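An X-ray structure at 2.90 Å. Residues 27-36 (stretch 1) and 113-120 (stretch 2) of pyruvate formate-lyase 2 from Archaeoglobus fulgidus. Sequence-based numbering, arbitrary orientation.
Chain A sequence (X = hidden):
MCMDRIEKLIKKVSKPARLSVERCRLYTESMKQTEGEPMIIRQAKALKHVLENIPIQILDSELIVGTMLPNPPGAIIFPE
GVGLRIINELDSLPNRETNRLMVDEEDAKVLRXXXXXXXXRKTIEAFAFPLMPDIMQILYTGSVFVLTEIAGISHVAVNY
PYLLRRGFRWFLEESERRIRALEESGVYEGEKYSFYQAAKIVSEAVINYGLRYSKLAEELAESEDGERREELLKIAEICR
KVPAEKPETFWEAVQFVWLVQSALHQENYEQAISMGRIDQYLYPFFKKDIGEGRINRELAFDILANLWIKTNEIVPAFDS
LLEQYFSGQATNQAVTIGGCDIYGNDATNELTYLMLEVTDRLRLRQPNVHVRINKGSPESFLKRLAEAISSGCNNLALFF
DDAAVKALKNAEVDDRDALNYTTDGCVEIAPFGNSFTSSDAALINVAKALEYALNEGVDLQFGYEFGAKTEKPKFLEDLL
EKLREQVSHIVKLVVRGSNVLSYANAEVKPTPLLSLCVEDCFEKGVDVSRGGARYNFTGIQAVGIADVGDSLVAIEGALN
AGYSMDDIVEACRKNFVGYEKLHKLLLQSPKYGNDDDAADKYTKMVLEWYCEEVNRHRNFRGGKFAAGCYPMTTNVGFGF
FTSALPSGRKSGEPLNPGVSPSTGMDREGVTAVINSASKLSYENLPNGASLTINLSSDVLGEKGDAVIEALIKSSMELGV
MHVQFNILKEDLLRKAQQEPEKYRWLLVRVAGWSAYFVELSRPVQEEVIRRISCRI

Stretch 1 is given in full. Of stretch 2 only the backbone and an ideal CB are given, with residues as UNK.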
ATOM      1  N   TYR A  27      27.333 -24.852  15.603  1.00 49.68           N
ATOM      2  CA  TYR A  27      26.062 -24.142  15.546  1.00 48.96           C
ATOM      3  C   TYR A  27      25.476 -23.922  16.938  1.00 48.57           C
ATOM      4  O   TYR A  27      25.123 -22.797  17.294  1.00 48.51           O
ATOM      5  CB  TYR A  27      25.068 -24.938  14.722  1.00 48.86           C
ATOM      6  CG  TYR A  27      23.785 -24.220  14.410  1.00 48.75           C
ATOM      7  CD1 TYR A  27      23.739 -23.200  13.470  1.00 48.63           C
ATOM      8  CD2 TYR A  27      22.606 -24.581  15.036  1.00 49.75           C
ATOM      9  CE1 TYR A  27      22.540 -22.553  13.172  1.00 48.89           C
ATOM     10  CE2 TYR A  27      21.420 -23.940  14.749  1.00 49.76           C
ATOM     11  CZ  TYR A  27      21.388 -22.934  13.827  1.00 48.74           C
ATOM     12  OH  TYR A  27      20.185 -22.337  13.581  1.00 48.05           O
ATOM     13  N   THR A  28      25.392 -24.998  17.716  1.00 47.85           N
ATOM     14  CA  THR A  28      24.858 -24.946  19.063  1.00 47.38           C
ATOM     15  C   THR A  28      25.724 -24.058  19.955  1.00 47.89           C
ATOM     16  O   THR A  28      25.230 -23.252  20.742  1.00 47.88           O
ATOM     17  CB  THR A  28      24.754 -26.357  19.644  1.00 47.14           C
ATOM     18  OG1 THR A  28      23.966 -27.171  18.769  1.00 46.12           O
ATOM     19  CG2 THR A  28      24.097 -26.337  21.004  1.00 46.73           C
ATOM     20  N   GLU A  29      27.031 -24.184  19.780  1.00 48.59           N
ATOM     21  CA  GLU A  29      28.020 -23.426  20.528  1.00 49.05           C
ATOM     22  C   GLU A  29      27.828 -21.918  20.364  1.00 48.72           C
ATOM     23  O   GLU A  29      27.901 -21.168  21.344  1.00 48.94           O
ATOM     24  CB  GLU A  29      29.388 -23.831  20.020  1.00 49.29           C
ATOM     25  CG  GLU A  29      30.494 -23.818  21.024  1.00 51.92           C
ATOM     26  CD  GLU A  29      31.769 -24.314  20.383  1.00 56.32           C
ATOM     27  OE1 GLU A  29      32.678 -23.475  20.132  1.00 57.11           O
ATOM     28  OE2 GLU A  29      31.824 -25.538  20.074  1.00 57.59           O
ATOM     29  N   SER A  30      27.561 -21.488  19.129  1.00 48.25           N
ATOM     30  CA  SER A  30      27.287 -20.087  18.835  1.00 47.62           C
ATOM     31  C   SER A  30      25.932 -19.669  19.356  1.00 47.65           C
ATOM     32  O   SER A  30      25.810 -18.604  19.951  1.00 47.85           O
ATOM     33  CB  SER A  30      27.337 -19.822  17.340  1.00 47.65           C
ATOM     34  OG  SER A  30      27.123 -18.450  17.047  1.00 46.44           O
ATOM     35  N   MET A  31      24.921 -20.511  19.138  1.00 47.42           N
ATOM     36  CA  MET A  31      23.562 -20.236  19.608  1.00 47.14           C
ATOM     37  C   MET A  31      23.473 -20.093  21.130  1.00 47.56           C
ATOM     38  O   MET A  31      22.639 -19.349  21.635  1.00 47.91           O
ATOM     39  CB  MET A  31      22.564 -21.289  19.105  1.00 46.72           C
ATOM     40  CG  MET A  31      22.292 -21.260  17.602  1.00 45.54           C
ATOM     41  SD  MET A  31      21.457 -19.798  16.945  1.00 43.00           S
ATOM     42  CE  MET A  31      19.769 -20.218  17.275  1.00 42.98           C
ATOM     43  N   LYS A  32      24.333 -20.785  21.861  1.00 47.82           N
ATOM     44  CA  LYS A  32      24.409 -20.570  23.282  1.00 48.58           C
ATOM     45  C   LYS A  32      25.057 -19.221  23.597  1.00 49.31           C
ATOM     46  O   LYS A  32      24.590 -18.518  24.489  1.00 49.36           O
ATOM     47  CB  LYS A  32      25.171 -21.704  23.950  1.00 48.71           C
ATOM     48  CG  LYS A  32      24.282 -22.803  24.473  1.00 49.86           C
ATOM     49  CD  LYS A  32      25.017 -24.133  24.588  1.00 51.23           C
ATOM     50  CE  LYS A  32      24.291 -25.047  25.555  1.00 52.41           C
ATOM     51  NZ  LYS A  32      24.813 -26.429  25.459  1.00 54.67           N
ATOM     52  N   GLN A  33      26.102 -18.839  22.856  1.00 49.95           N
ATOM     53  CA  GLN A  33      26.725 -17.525  23.065  1.00 51.03           C
ATOM     54  C   GLN A  33      25.773 -16.394  22.699  1.00 50.77           C
ATOM     55  O   GLN A  33      25.989 -15.245  23.109  1.00 51.26           O
ATOM     56  CB  GLN A  33      28.009 -17.305  22.233  1.00 51.67           C
ATOM     57  CG  GLN A  33      29.220 -18.218  22.501  1.00 55.46           C
ATOM     58  CD  GLN A  33      29.588 -18.336  23.979  1.00 60.24           C
ATOM     59  OE1 GLN A  33      29.762 -17.327  24.686  1.00 60.78           O
ATOM     60  NE2 GLN A  33      29.712 -19.584  24.454  1.00 61.44           N
ATOM     61  N   THR A  34      24.740 -16.684  21.908  1.00 49.98           N
ATOM     62  CA  THR A  34      23.948 -15.586  21.367  1.00 49.21           C
ATOM     63  C   THR A  34      22.527 -15.429  21.892  1.00 49.03           C
ATOM     64  O   THR A  34      21.833 -14.536  21.441  1.00 48.95           O
ATOM     65  CB  THR A  34      23.913 -15.560  19.824  1.00 48.83           C
ATOM     66  OG1 THR A  34      23.358 -16.781  19.338  1.00 48.27           O
ATOM     67  CG2 THR A  34      25.288 -15.339  19.252  1.00 48.19           C
ATOM     68  N   GLU A  35      22.106 -16.247  22.848  1.00 48.66           N
ATOM     69  CA  GLU A  35      20.711 -16.212  23.308  1.00 48.62           C
ATOM     70  C   GLU A  35      20.190 -14.816  23.661  1.00 47.91           C
ATOM     71  O   GLU A  35      20.906 -14.001  24.230  1.00 47.77           O
ATOM     72  CB  GLU A  35      20.513 -17.126  24.508  1.00 49.03           C
ATOM     73  CG  GLU A  35      20.660 -18.595  24.215  1.00 51.06           C
ATOM     74  CD  GLU A  35      20.842 -19.402  25.481  1.00 53.83           C
ATOM     75  OE1 GLU A  35      21.168 -20.602  25.378  1.00 56.06           O
ATOM     76  OE2 GLU A  35      20.665 -18.837  26.584  1.00 54.03           O
ATOM     77  N   GLY A  36      18.943 -14.540  23.288  1.00 47.25           N
ATOM     78  CA  GLY A  36      18.343 -13.244  23.557  1.00 45.79           C
ATOM     79  C   GLY A  36      18.680 -12.150  22.558  1.00 44.99           C
ATOM     80  O   GLY A  36      18.173 -11.044  22.673  1.00 45.08           O
ATOM     81  N   UNK A 113      23.304 -35.794  25.136  1.00 66.28           N
ATOM     82  CA  UNK A 113      23.200 -35.099  26.409  1.00 66.78           C
ATOM     83  C   UNK A 113      23.752 -33.674  26.343  1.00 66.79           C
ATOM     84  O   UNK A 113      23.758 -32.940  27.335  1.00 66.96           O
ATOM     85  CB  UNK A 113      23.936 -35.891  27.492  1.00 66.78           C
ATOM     86  N   UNK A 114      24.193 -33.260  25.166  1.00 66.49           N
ATOM     87  CA  UNK A 114      24.568 -31.871  24.992  1.00 66.32           C
ATOM     88  C   UNK A 114      23.666 -31.202  23.925  1.00 65.52           C
ATOM     89  O   UNK A 114      23.093 -30.141  24.179  1.00 65.73           O
ATOM     90  CB  UNK A 114      26.043 -31.770  24.599  1.00 66.32           C
ATOM     91  N   UNK A 115      23.501 -31.851  22.769  1.00 64.34           N
ATOM     92  CA  UNK A 115      22.704 -31.310  21.657  1.00 62.69           C
ATOM     93  C   UNK A 115      21.211 -31.475  21.884  1.00 62.16           C
ATOM     94  O   UNK A 115      20.493 -30.488  21.969  1.00 62.30           O
ATOM     95  CB  UNK A 115      23.097 -31.992  20.345  1.00 62.69           C
ATOM     96  N   UNK A 116      20.754 -32.718  22.001  1.00 61.47           N
ATOM     97  CA  UNK A 116      19.333 -33.039  22.219  1.00 60.92           C
ATOM     98  C   UNK A 116      18.593 -32.408  23.423  1.00 60.65           C
ATOM     99  O   UNK A 116      17.397 -32.133  23.299  1.00 60.66           O
ATOM    100  CB  UNK A 116      19.225 -34.558  22.362  1.00 60.92           C
ATOM    101  N   UNK A 117      19.260 -32.201  24.588  1.00 60.19           N
ATOM    102  CA  UNK A 117      18.454 -31.454  25.558  1.00 59.59           C
ATOM    103  C   UNK A 117      18.370 -29.943  25.293  1.00 58.98           C
ATOM    104  O   UNK A 117      17.410 -29.323  25.732  1.00 59.40           O
ATOM    105  CB  UNK A 117      19.025 -31.680  26.959  1.00 59.59           C
ATOM    106  N   UNK A 118      19.338 -29.358  24.587  1.00 58.06           N
ATOM    107  CA  UNK A 118      19.278 -27.926  24.268  1.00 57.29           C
ATOM    108  C   UNK A 118      18.207 -27.621  23.215  1.00 56.80           C
ATOM    109  O   UNK A 118      17.357 -26.756  23.407  1.00 56.58           O
ATOM    110  CB  UNK A 118      20.642 -27.441  23.774  1.00 57.29           C
ATOM    111  N   UNK A 119      18.247 -28.352  22.111  1.00 56.17           N
ATOM    112  CA  UNK A 119      17.372 -28.074  20.989  1.00 55.73           C
ATOM    113  C   UNK A 119      15.942 -28.565  21.157  1.00 56.10           C
ATOM    114  O   UNK A 119      15.054 -28.132  20.443  1.00 55.93           O
ATOM    115  CB  UNK A 119      17.967 -28.698  19.725  1.00 55.73           C
ATOM    116  N   UNK A 120      15.734 -29.476  22.095  1.00 56.74           N
ATOM    117  CA  UNK A 120      14.406 -29.823  22.559  1.00 57.37           C
ATOM    118  C   UNK A 120      13.657 -28.536  22.788  1.00 57.26           C
ATOM    119  O   UNK A 120      14.140 -27.658  23.526  1.00 57.84           O
ATOM    120  CB  UNK A 120      14.450 -30.678  23.827  1.00 57.37           C
TER

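Position 113 lies out of reach of stretch 1: no atom of that stretch comes within 5.5 Å of the ideal CB. A polar residue would do as well as any. The deposited residue is Glu113, which makes no contact with stretch 1.

At position 114 the CA-to-CB bond runs sideways to the helix of stretch 1, and the ideal CB again has nothing near it. The closest feature on offer is the ammonium group of Lys32, whose NZ lies 4.3 Å from the backbone O of 114. A polar or acidic side chain would be at home in this setting. The residue is Glu114, extended with chi1 and chi2 both t; its CG stays 4.5 Å from Lys32 NZ.

Position 115 is where the backbones come nearest, the CA of 115 lying 7.2 Å from the CA of Thr28. The bond to CB points sideways, and the ideal CB is 5.1 Å from Thr28 OG1, so a side chain of medium length could close the gap; Val, Ile, Leu or Met would be reasonable. It is Ile115, with chi1 m and chi2 m, and its CD1 comes to 3.4 Å from Thr28 OG1, packing against the threonine.

The CB of position 116 is out of reach, so stretch 1 does not discriminate among side chains; Ala116 fills it. Position 117 is also out of reach, but its phi of -78° suits proline, and its N has no bond to the preceding turn, so nothing is lost if the amide hydrogen is absent. Pro117 occupies this kink.

Position 118 points its CB toward stretch 1, with the ideal CB 4.6 Å from both Thr28 CG2 and Lys32 NZ. Beyond lie the aliphatic part of Lys32, the backbone of Met31 and, farther along, the carboxylate of Glu35. A long side chain, apolar along its length and ending in a donor, would exploit all of this: Tyr is excellent, while Lys, Arg or Gln are conceivable. Tyr118, with chi1 t, has its CD2 3.8 Å from Thr28 CG2 and its CE1 3.6 Å from Lys32 CG. Its OH donates a hydrogen bond to Glu35 OE1 at 2.9 Å, the acceptor lying at the ring edge.

Position 119 sends its CB sideways, with no neighbour within 5.5 Å, yet Thr28 OG1, Met31 and the ring of Tyr27 lie farther off. Only a large side chain could reach them; Trp, Tyr, Arg or Met are candidates, and an aromatic donor fits best. Trp119, with chi1 m, donates from NE1 to Thr28 OG1 at 2.8 Å, nearly straight at 164°. Its CH2 meets Met31 CE at 3.7 Å, and its CZ2 lies 3.4 Å from Tyr27 CE2; those two rings are near parallel but slid apart, barely overlapping.

Position 120 is out of reach, in a loop, and open to many residues; Gln120 makes no contact here.

Stretch 2, residues 113-120: EEIAPYWQ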
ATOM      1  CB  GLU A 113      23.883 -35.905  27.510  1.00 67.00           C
ATOM      2  CG  GLU A 113      25.387 -35.812  27.467  1.00 68.49           C
ATOM      3  CD  GLU A 113      26.056 -37.025  28.054  1.00 71.13           C
ATOM      4  OE1 GLU A 113      25.380 -38.075  28.194  1.00 71.44           O
ATOM      5  OE2 GLU A 113      27.265 -36.920  28.366  1.00 72.22           O
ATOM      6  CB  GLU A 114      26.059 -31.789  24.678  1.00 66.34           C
ATOM      7  CG  GLU A 114      26.698 -30.424  24.681  1.00 67.44           C
ATOM      8  CD  GLU A 114      28.217 -30.541  24.597  1.00 67.51           C
ATOM      9  OE1 GLU A 114      28.835 -29.861  23.742  1.00 69.19           O
ATOM     10  OE2 GLU A 114      28.790 -31.339  25.375  1.00 67.96           O
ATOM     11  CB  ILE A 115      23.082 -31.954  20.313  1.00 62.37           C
ATOM     12  CG1 ILE A 115      24.534 -31.644  19.968  1.00 61.75           C
ATOM     13  CG2 ILE A 115      22.188 -31.465  19.198  1.00 62.12           C
ATOM     14  CD1 ILE A 115      24.916 -30.194  20.111  1.00 61.37           C
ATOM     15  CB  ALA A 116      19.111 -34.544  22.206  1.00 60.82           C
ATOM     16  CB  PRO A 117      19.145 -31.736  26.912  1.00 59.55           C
ATOM     17  CG  PRO A 117      20.237 -32.717  26.630  1.00 59.63           C
ATOM     18  CD  PRO A 117      20.561 -32.576  25.171  1.00 60.08           C
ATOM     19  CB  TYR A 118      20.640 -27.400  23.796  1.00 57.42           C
ATOM     20  CG  TYR A 118      20.665 -25.910  23.508  1.00 57.52           C
ATOM     21  CD1 TYR A 118      20.741 -24.988  24.540  1.00 58.08           C
ATOM     22  CD2 TYR A 118      20.621 -25.425  22.205  1.00 57.63           C
ATOM     23  CE1 TYR A 118      20.765 -23.631  24.292  1.00 57.85           C
ATOM     24  CE2 TYR A 118      20.643 -24.066  21.945  1.00 58.12           C
ATOM     25  CZ  TYR A 118      20.715 -23.170  22.994  1.00 58.26           C
ATOM     26  OH  TYR A 118      20.717 -21.810  22.747  1.00 58.35           O
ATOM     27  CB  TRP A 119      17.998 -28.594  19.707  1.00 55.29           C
ATOM     28  CG  TRP A 119      19.098 -27.718  19.310  1.00 54.77           C
ATOM     29  CD1 TRP A 119      20.428 -27.953  19.457  1.00 54.48           C
ATOM     30  CD2 TRP A 119      18.977 -26.412  18.741  1.00 54.31           C
ATOM     31  NE1 TRP A 119      21.149 -26.883  18.994  1.00 54.11           N
ATOM     32  CE2 TRP A 119      20.278 -25.922  18.550  1.00 54.31           C
ATOM     33  CE3 TRP A 119      17.891 -25.617  18.351  1.00 53.91           C
ATOM     34  CZ2 TRP A 119      20.526 -24.669  17.997  1.00 54.73           C
ATOM     35  CZ3 TRP A 119      18.137 -24.378  17.806  1.00 54.29           C
ATOM     36  CH2 TRP A 119      19.442 -23.915  17.631  1.00 54.66           C
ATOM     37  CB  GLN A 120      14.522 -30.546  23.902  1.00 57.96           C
ATOM     38  CG  GLN A 120      13.305 -31.346  24.297  1.00 60.34           C
ATOM     39  CD  GLN A 120      12.956 -32.399  23.260  1.00 63.87           C
ATOM     40  OE1 GLN A 120      13.840 -33.078  22.705  1.00 65.70           O
ATOM     41  NE2 GLN A 120      11.664 -32.543  22.989  1.00 64.85           N
TER
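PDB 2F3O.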